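Local coordinates for 14L protein (Yaba-like disease virus, PDB 4EKX), which probably binds and neutralises host interleukin-18 as a viral decoy built on an immunoglobulin-like fold, at residues V19-R24 with V35-G40; N86-C91 with K101-L106. The protein carries 2 engineered substitutions. One frame throughout, in Å; residues are numbered along the deposited sequence.

Contact 1 of 2, residues V19-R24 with V35-G40; sequences VVLECR and VYWIIG
The indole of W37 reaches across to strand 19-24 with its benzene half leading, and the carbonyl carbon of E22 sits at its edge, near the ring plane. C23 CB and L21 CB come in obliquely, neither over the face nor at the edge; the closest is C23 CB, 3.5 Å from W37 CZ2. L21 crosses the indole at about a right angle; its CB stands 3.8 Å from W37 CZ2, while its CD1 approaches CH2. L75 and L89 also touch the W37 side chain, and its NE1 is hydrogen-bonded to the carbonyl of A73.

C23 SG, anti to the backbone N (chi1 178°) and disulfide-bonded to C91, lies 4.1 Å from V35 CB. It makes an oblique sulfur-aromatic contact with W37, SG 5.4 Å from the centroid of the six-membered ring. V35 CG2 meets the carbonyl O of C23 at 3.7 Å.

The other flat groups belong to strand 19-24 itself, where the side chains of E22 and R24 point away from strand 35-39. R24 NH1 bridges to E22 OE1 at 3.2 Å, from above the carboxylate plane, 41° out of it. The same pair also forms reciprocal salt bridges with the second subunit.

No hydrogen bond links the two segments. Sulfur, methyl groups and an indole whose N-H is satisfied elsewhere meet in the buried interior, so this contact depends on apolar and sulfur-aromatic packing, with charge kept to the opposite side of strand 19-24.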
ATOM      1  N   VAL D  19       8.143   9.571  -8.470  1.00 40.74           N
ATOM      2  CA  VAL D  19       8.130   8.125  -8.720  1.00 39.54           C
ATOM      3  C   VAL D  19       8.421   7.362  -7.434  1.00 36.66           C
ATOM      4  O   VAL D  19       9.393   7.644  -6.748  1.00 37.63           O
ATOM      5  CB  VAL D  19       9.175   7.733  -9.802  1.00 34.95           C
ATOM      6  CG1 VAL D  19       9.498   6.248  -9.757  1.00 35.47           C
ATOM      7  CG2 VAL D  19       8.675   8.148 -11.199  1.00 35.35           C
ATOM      8  N   VAL D  20       7.573   6.391  -7.109  1.00 31.65           N
ATOM      9  CA  VAL D  20       7.775   5.604  -5.895  1.00 31.61           C
ATOM     10  C   VAL D  20       7.987   4.139  -6.242  1.00 30.29           C
ATOM     11  O   VAL D  20       7.181   3.554  -6.964  1.00 32.96           O
ATOM     12  CB  VAL D  20       6.555   5.690  -4.956  1.00 35.73           C
ATOM     13  CG1 VAL D  20       6.786   4.835  -3.705  1.00 37.30           C
ATOM     14  CG2 VAL D  20       6.272   7.139  -4.582  1.00 40.90           C
ATOM     15  N   LEU D  21       9.089   3.574  -5.749  1.00 33.22           N
ATOM     16  CA  LEU D  21       9.344   2.142  -5.854  1.00 29.75           C
ATOM     17  C   LEU D  21       9.126   1.561  -4.483  1.00 30.52           C
ATOM     18  O   LEU D  21       9.604   2.110  -3.489  1.00 38.22           O
ATOM     19  CB  LEU D  21      10.781   1.862  -6.292  1.00 30.47           C
ATOM     20  CG  LEU D  21      11.311   2.790  -7.407  1.00 34.35           C
ATOM     21  CD1 LEU D  21      12.706   2.348  -7.829  1.00 38.03           C
ATOM     22  CD2 LEU D  21      10.362   2.814  -8.603  1.00 40.68           C
ATOM     23  N   GLU D  22       8.409   0.444  -4.434  1.00 30.16           N
ATOM     24  CA  GLU D  22       8.084  -0.193  -3.168  1.00 26.56           C
ATOM     25  C   GLU D  22       8.853  -1.485  -3.051  1.00 32.34           C
ATOM     26  O   GLU D  22       8.681  -2.404  -3.856  1.00 32.61           O
ATOM     27  CB  GLU D  22       6.585  -0.491  -3.094  1.00 29.48           C
ATOM     28  CG  GLU D  22       5.712   0.719  -3.427  1.00 30.92           C
ATOM     29  CD  GLU D  22       4.283   0.319  -3.781  1.00 31.70           C
ATOM     30  OE1 GLU D  22       4.062  -0.862  -4.107  1.00 34.36           O
ATOM     31  OE2 GLU D  22       3.396   1.202  -3.756  1.00 37.67           O
ATOM     32  N   CYS D  23       9.706  -1.555  -2.042  1.00 29.11           N
ATOM     33  CA  CYS D  23      10.387  -2.802  -1.777  1.00 29.47           C
ATOM     34  C   CYS D  23       9.814  -3.469  -0.536  1.00 30.72           C
ATOM     35  O   CYS D  23       9.727  -2.856   0.527  1.00 34.80           O
ATOM     36  CB  CYS D  23      11.881  -2.584  -1.626  1.00 25.78           C
ATOM     37  SG  CYS D  23      12.709  -4.190  -1.233  1.00 35.85           S
ATOM     38  N   ARG D  24       9.410  -4.725  -0.688  1.00 31.22           N
ATOM     39  CA  ARG D  24       8.885  -5.504   0.422  1.00 32.70           C
ATOM     40  C   ARG D  24       9.688  -6.777   0.562  1.00 34.56           C
ATOM     41  O   ARG D  24       9.976  -7.454  -0.426  1.00 35.76           O
ATOM     42  CB  ARG D  24       7.411  -5.865   0.192  1.00 33.95           C
ATOM     43  CG  ARG D  24       6.481  -4.660   0.116  1.00 32.00           C
ATOM     44  CD  ARG D  24       5.066  -5.103  -0.195  1.00 32.87           C
ATOM     45  NE  ARG D  24       4.122  -3.988  -0.234  1.00 33.93           N
ATOM     46  CZ  ARG D  24       3.817  -3.303  -1.331  1.00 35.62           C
ATOM     47  NH1 ARG D  24       4.371  -3.618  -2.500  1.00 34.00           N
ATOM     48  NH2 ARG D  24       2.934  -2.316  -1.264  1.00 39.38           N
ATOM     49  N   VAL D  35      14.413  -4.372   5.084  1.00 25.97           N
ATOM     50  CA  VAL D  35      14.827  -4.085   3.717  1.00 29.41           C
ATOM     51  C   VAL D  35      15.256  -2.626   3.576  1.00 27.61           C
ATOM     52  O   VAL D  35      14.840  -1.757   4.341  1.00 26.73           O
ATOM     53  CB  VAL D  35      13.717  -4.397   2.687  1.00 26.05           C
ATOM     54  CG1 VAL D  35      13.401  -5.904   2.665  1.00 26.33           C
ATOM     55  CG2 VAL D  35      12.455  -3.579   2.983  1.00 29.56           C
ATOM     56  N   TYR D  36      16.124  -2.369   2.607  1.00 26.17           N
ATOM     57  CA  TYR D  36      16.505  -0.989   2.286  1.00 27.87           C
ATOM     58  C   TYR D  36      17.142  -0.945   0.922  1.00 28.83           C
ATOM     59  O   TYR D  36      17.457  -1.984   0.329  1.00 28.55           O
ATOM     60  CB  TYR D  36      17.488  -0.431   3.308  1.00 26.51           C
ATOM     61  CG  TYR D  36      18.753  -1.246   3.418  1.00 29.10           C
ATOM     62  CD1 TYR D  36      18.805  -2.384   4.239  1.00 25.34           C
ATOM     63  CD2 TYR D  36      19.903  -0.886   2.709  1.00 29.95           C
ATOM     64  CE1 TYR D  36      19.970  -3.136   4.347  1.00 28.22           C
ATOM     65  CE2 TYR D  36      21.066  -1.642   2.810  1.00 30.54           C
ATOM     66  CZ  TYR D  36      21.094  -2.766   3.632  1.00 31.45           C
ATOM     67  OH  TYR D  36      22.238  -3.529   3.753  1.00 32.21           O
ATOM     68  N   TRP D  37      17.358   0.274   0.443  1.00 28.02           N
ATOM     69  CA  TRP D  37      17.837   0.480  -0.906  1.00 28.72           C
ATOM     70  C   TRP D  37      19.340   0.786  -0.973  1.00 28.06           C
ATOM     71  O   TRP D  37      19.910   1.399  -0.061  1.00 29.38           O
ATOM     72  CB  TRP D  37      17.030   1.615  -1.556  1.00 24.76           C
ATOM     73  CG  TRP D  37      15.597   1.210  -1.860  1.00 28.50           C
ATOM     74  CD1 TRP D  37      14.510   1.307  -1.028  1.00 26.84           C
ATOM     75  CD2 TRP D  37      15.128   0.621  -3.067  1.00 26.34           C
ATOM     76  NE1 TRP D  37      13.379   0.817  -1.661  1.00 26.58           N
ATOM     77  CE2 TRP D  37      13.736   0.385  -2.913  1.00 23.89           C
ATOM     78  CE3 TRP D  37      15.745   0.262  -4.273  1.00 26.79           C
ATOM     79  CZ2 TRP D  37      12.954  -0.154  -3.933  1.00 28.65           C
ATOM     80  CZ3 TRP D  37      14.969  -0.293  -5.278  1.00 31.08           C
ATOM     81  CH2 TRP D  37      13.585  -0.498  -5.099  1.00 30.94           C
ATOM     82  N   ILE D  38      19.963   0.322  -2.057  1.00 26.08           N
ATOM     83  CA  ILE D  38      21.331   0.687  -2.416  1.00 29.65           C
ATOM     84  C   ILE D  38      21.281   1.233  -3.839  1.00 33.35           C
ATOM     85  O   ILE D  38      20.719   0.598  -4.740  1.00 33.30           O
ATOM     86  CB  ILE D  38      22.290  -0.519  -2.342  1.00 33.65           C
ATOM     87  CG1 ILE D  38      22.388  -1.025  -0.893  1.00 30.31           C
ATOM     88  CG2 ILE D  38      23.677  -0.135  -2.896  1.00 37.91           C
ATOM     89  CD1 ILE D  38      23.317  -2.245  -0.695  1.00 32.59           C
ATOM     90  N   ILE D  39      21.844   2.423  -4.014  1.00 31.90           N
ATOM     91  CA  ILE D  39      21.828   3.130  -5.295  1.00 34.35           C
ATOM     92  C   ILE D  39      23.158   2.879  -5.978  1.00 38.28           C
ATOM     93  O   ILE D  39      24.216   3.267  -5.470  1.00 36.00           O
ATOM     94  CB  ILE D  39      21.636   4.639  -5.092  1.00 34.17           C
ATOM     95  CG1 ILE D  39      20.473   4.917  -4.140  1.00 37.44           C
ATOM     96  CG2 ILE D  39      21.422   5.352  -6.433  1.00 35.48           C
ATOM     97  CD1 ILE D  39      19.154   4.254  -4.557  1.00 38.42           C
ATOM     98  N   GLY D  40      23.105   2.205  -7.122  1.00 37.87           N
ATOM     99  CA  GLY D  40      24.310   1.795  -7.809  1.00 37.80           C
ATOM    100  C   GLY D  40      25.036   0.720  -7.023  1.00 40.59           C
ATOM    101  O   GLY D  40      24.410  -0.099  -6.344  1.00 39.31           O
TER

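Contact 2 of 2, residues N86-C91 with K101-L106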
ATOM      1  N   ASN D  86      18.622   5.432 -15.647  1.00 48.92           N
ATOM      2  CA  ASN D  86      19.479   4.328 -16.071  1.00 42.80           C
ATOM      3  C   ASN D  86      20.233   3.645 -14.925  1.00 43.48           C
ATOM      4  O   ASN D  86      20.950   2.667 -15.142  1.00 44.79           O
ATOM      5  CB  ASN D  86      20.472   4.807 -17.133  1.00 47.12           C
ATOM      6  CG  ASN D  86      19.789   5.243 -18.414  1.00 57.79           C
ATOM      7  OD1 ASN D  86      18.707   4.757 -18.748  1.00 57.61           O
ATOM      8  ND2 ASN D  86      20.419   6.162 -19.140  1.00 56.18           N
ATOM      9  N   GLU D  87      20.052   4.158 -13.712  1.00 41.49           N
ATOM     10  CA  GLU D  87      20.758   3.664 -12.533  1.00 41.81           C
ATOM     11  C   GLU D  87      20.232   2.293 -12.122  1.00 43.66           C
ATOM     12  O   GLU D  87      19.021   2.061 -12.124  1.00 38.67           O
ATOM     13  CB  GLU D  87      20.574   4.650 -11.376  1.00 38.17           C
ATOM     14  CG  GLU D  87      21.418   4.371 -10.145  1.00 43.18           C
ATOM     15  CD  GLU D  87      22.861   4.788 -10.330  1.00 50.63           C
ATOM     16  OE1 GLU D  87      23.116   6.002 -10.499  1.00 51.68           O
ATOM     17  OE2 GLU D  87      23.734   3.898 -10.318  1.00 48.80           O
ATOM     18  N   LYS D  88      21.141   1.384 -11.786  1.00 42.63           N
ATOM     19  CA  LYS D  88      20.731   0.106 -11.200  1.00 38.21           C
ATOM     20  C   LYS D  88      20.368   0.294  -9.731  1.00 37.62           C
ATOM     21  O   LYS D  88      21.229   0.585  -8.902  1.00 40.14           O
ATOM     22  CB  LYS D  88      21.827  -0.956 -11.347  1.00 42.43           C
ATOM     23  CG  LYS D  88      21.408  -2.344 -10.834  1.00 41.02           C
ATOM     24  CD  LYS D  88      22.502  -3.364 -11.092  1.00 53.07           C
ATOM     25  CE  LYS D  88      22.160  -4.712 -10.485  1.00 53.87           C
ATOM     26  NZ  LYS D  88      23.246  -5.701 -10.707  1.00 58.38           N
ATOM     27  N   LEU D  89      19.089   0.104  -9.409  1.00 35.79           N
ATOM     28  CA  LEU D  89      18.598   0.322  -8.058  1.00 32.08           C
ATOM     29  C   LEU D  89      18.315  -1.020  -7.377  1.00 32.65           C
ATOM     30  O   LEU D  89      17.544  -1.834  -7.882  1.00 34.83           O
ATOM     31  CB  LEU D  89      17.333   1.186  -8.084  1.00 33.10           C
ATOM     32  CG  LEU D  89      17.448   2.487  -8.898  1.00 35.05           C
ATOM     33  CD1 LEU D  89      16.090   3.177  -9.008  1.00 36.84           C
ATOM     34  CD2 LEU D  89      18.472   3.427  -8.289  1.00 33.17           C
ATOM     35  N   THR D  90      18.947  -1.247  -6.236  1.00 30.71           N
ATOM     36  CA  THR D  90      18.843  -2.544  -5.571  1.00 30.09           C
ATOM     37  C   THR D  90      18.110  -2.464  -4.244  1.00 27.93           C
ATOM     38  O   THR D  90      18.401  -1.602  -3.419  1.00 29.36           O
ATOM     39  CB  THR D  90      20.246  -3.135  -5.328  1.00 30.40           C
ATOM     40  OG1 THR D  90      20.899  -3.335  -6.586  1.00 32.38           O
ATOM     41  CG2 THR D  90      20.161  -4.469  -4.574  1.00 31.71           C
ATOM     42  N   CYS D  91      17.148  -3.361  -4.034  1.00 27.09           N
ATOM     43  CA  CYS D  91      16.607  -3.539  -2.687  1.00 29.06           C
ATOM     44  C   CYS D  91      17.146  -4.809  -2.030  1.00 29.46           C
ATOM     45  O   CYS D  91      17.196  -5.872  -2.643  1.00 30.74           O
ATOM     46  CB  CYS D  91      15.080  -3.513  -2.634  1.00 38.69           C
ATOM     47  SG  CYS D  91      14.519  -3.488  -0.887  1.00 37.84           S
ATOM     48  N   LYS D 101      18.749  -9.985  -2.695  1.00 37.78           N
ATOM     49  CA  LYS D 101      18.676  -8.740  -3.462  1.00 29.83           C
ATOM     50  C   LYS D 101      17.771  -8.870  -4.670  1.00 37.45           C
ATOM     51  O   LYS D 101      17.679  -9.929  -5.295  1.00 35.52           O
ATOM     52  CB  LYS D 101      20.063  -8.321  -3.960  1.00 33.26           C
ATOM     53  CG  LYS D 101      21.077  -7.992  -2.879  1.00 35.61           C
ATOM     54  CD  LYS D 101      22.453  -7.781  -3.510  1.00 42.81           C
ATOM     55  CE  LYS D 101      23.546  -7.574  -2.467  1.00 47.63           C
ATOM     56  NZ  LYS D 101      24.879  -7.337  -3.116  1.00 45.03           N
ATOM     57  N   GLU D 102      17.106  -7.768  -4.991  1.00 34.18           N
ATOM     58  CA  GLU D 102      16.426  -7.614  -6.258  1.00 31.81           C
ATOM     59  C   GLU D 102      16.777  -6.228  -6.775  1.00 29.87           C
ATOM     60  O   GLU D 102      17.018  -5.308  -5.993  1.00 34.16           O
ATOM     61  CB  GLU D 102      14.908  -7.755  -6.087  1.00 35.51           C
ATOM     62  CG  GLU D 102      14.150  -7.729  -7.394  1.00 43.30           C
ATOM     63  CD  GLU D 102      14.507  -8.901  -8.290  1.00 65.02           C
ATOM     64  OE1 GLU D 102      14.688 -10.023  -7.767  1.00 67.84           O
ATOM     65  OE2 GLU D 102      14.617  -8.696  -9.517  1.00 72.50           O
ATOM     66  N   SER D 103      16.805  -6.063  -8.090  1.00 32.48           N
ATOM     67  CA  SER D 103      17.193  -4.774  -8.640  1.00 34.72           C
ATOM     68  C   SER D 103      16.337  -4.414  -9.833  1.00 38.33           C
ATOM     69  O   SER D 103      15.633  -5.259 -10.387  1.00 38.39           O
ATOM     70  CB  SER D 103      18.681  -4.763  -9.017  1.00 43.55           C
ATOM     71  OG  SER D 103      18.953  -5.676 -10.065  1.00 47.42           O
ATOM     72  N   VAL D 104      16.391  -3.142 -10.210  1.00 30.59           N
ATOM     73  CA  VAL D 104      15.647  -2.660 -11.360  1.00 31.37           C
ATOM     74  C   VAL D 104      16.366  -1.465 -11.970  1.00 38.21           C
ATOM     75  O   VAL D 104      17.011  -0.684 -11.264  1.00 34.86           O
ATOM     76  CB  VAL D 104      14.192  -2.267 -10.973  1.00 36.20           C
ATOM     77  CG1 VAL D 104      14.188  -1.147  -9.938  1.00 35.44           C
ATOM     78  CG2 VAL D 104      13.387  -1.869 -12.212  1.00 37.13           C
ATOM     79  N   ILE D 105      16.279  -1.362 -13.292  1.00 37.57           N
ATOM     80  CA  ILE D 105      16.709  -0.184 -14.019  1.00 39.86           C
ATOM     81  C   ILE D 105      15.455   0.370 -14.681  1.00 39.00           C
ATOM     82  O   ILE D 105      14.900  -0.243 -15.591  1.00 40.30           O
ATOM     83  CB  ILE D 105      17.778  -0.525 -15.069  1.00 41.07           C
ATOM     84  CG1 ILE D 105      19.071  -0.957 -14.372  1.00 45.91           C
ATOM     85  CG2 ILE D 105      18.038   0.672 -16.010  1.00 46.44           C
ATOM     86  CD1 ILE D 105      20.145  -1.436 -15.317  1.00 50.50           C
ATOM     87  N   LEU D 106      15.002   1.520 -14.199  1.00 37.71           N
ATOM     88  CA  LEU D 106      13.714   2.069 -14.607  1.00 37.70           C
ATOM     89  C   LEU D 106      13.529   2.274 -16.112  1.00 42.01           C
ATOM     90  O   LEU D 106      12.466   1.972 -16.644  1.00 42.16           O
ATOM     91  CB  LEU D 106      13.409   3.351 -13.824  1.00 39.58           C
ATOM     92  CG  LEU D 106      13.241   3.023 -12.334  1.00 37.59           C
ATOM     93  CD1 LEU D 106      13.214   4.283 -11.475  1.00 43.56           C
ATOM     94  CD2 LEU D 106      11.982   2.180 -12.133  1.00 38.65           C
TER
HETATM   95  O   HOH W   1      16.504   3.329 -12.424  1.00 37.38           O
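K88 sets CG anti to its backbone N (chi1 -176°), and its chain, extended from there on, brings CE to 3.4 Å from S103 OG. S103 OG itself lies between the backbone N and the carbonyl carbon (chi1 65°). T90 places CG2 anti to the backbone N, where the methyl meets K101 CB at 3.9 Å, and its OG1 comes against S103 CB.

Beneath these side chains the backbones pair in antiparallel fashion. L89 and V104 exchange two hydrogen bonds, the straighter being L89 N to V104 O at 2.9 Å with 171° at the hydrogen. C91 and E102 exchange two more. Between them T90 and S103 form a non-hydrogen-bonded pair, and S103 CA approaches L89 O at 3.1 Å as a CA-H...O contact.

On the face carrying L89, V104 and C91, L89 crosses L106 at about a right angle, CD1 to CD1 3.9 Å. Farther along, I105 CG2 rests 3.6 Å from N86 O. Beyond the L89-V104 pair, a water accepts from L106 N and probably donates to E87 O, 2.8 Å from it.

Strand 89-94 is flanked in its sheet by strand 100-104 and by strand 34-39, where T90 pairs with I38, and the C91-C23 disulfide ties it to the facing sheet. Strands 89-94 and 100-104 form a beta hairpin at one margin of a sheet, the arrangement of strands F and G in an immunoglobulin-like sandwich.

Overall arrangement
Contact 1 lies at the centre of the chain and joins the two facing sheets. Contact 2, its centre about 8 Å from that of contact 1, lies within one sheet and is only partly buried. Strands 34-39 and 89-94 are neighbours in that sheet, so each contact supplies one of them, and the C23-C91 disulfide, SG to SG 2.0 Å, ties the contacts across the sandwich. Their chemistry follows their place: interior side-chain packing between sheets in the first, backbone hydrogen bonding in the second, with T90 and S103 on one face and the buried L89, V104 and C91 on the other. A disulfide beside a core tryptophan is the familiar pin of immunoglobulin domains. Both contacts also touch the second subunit.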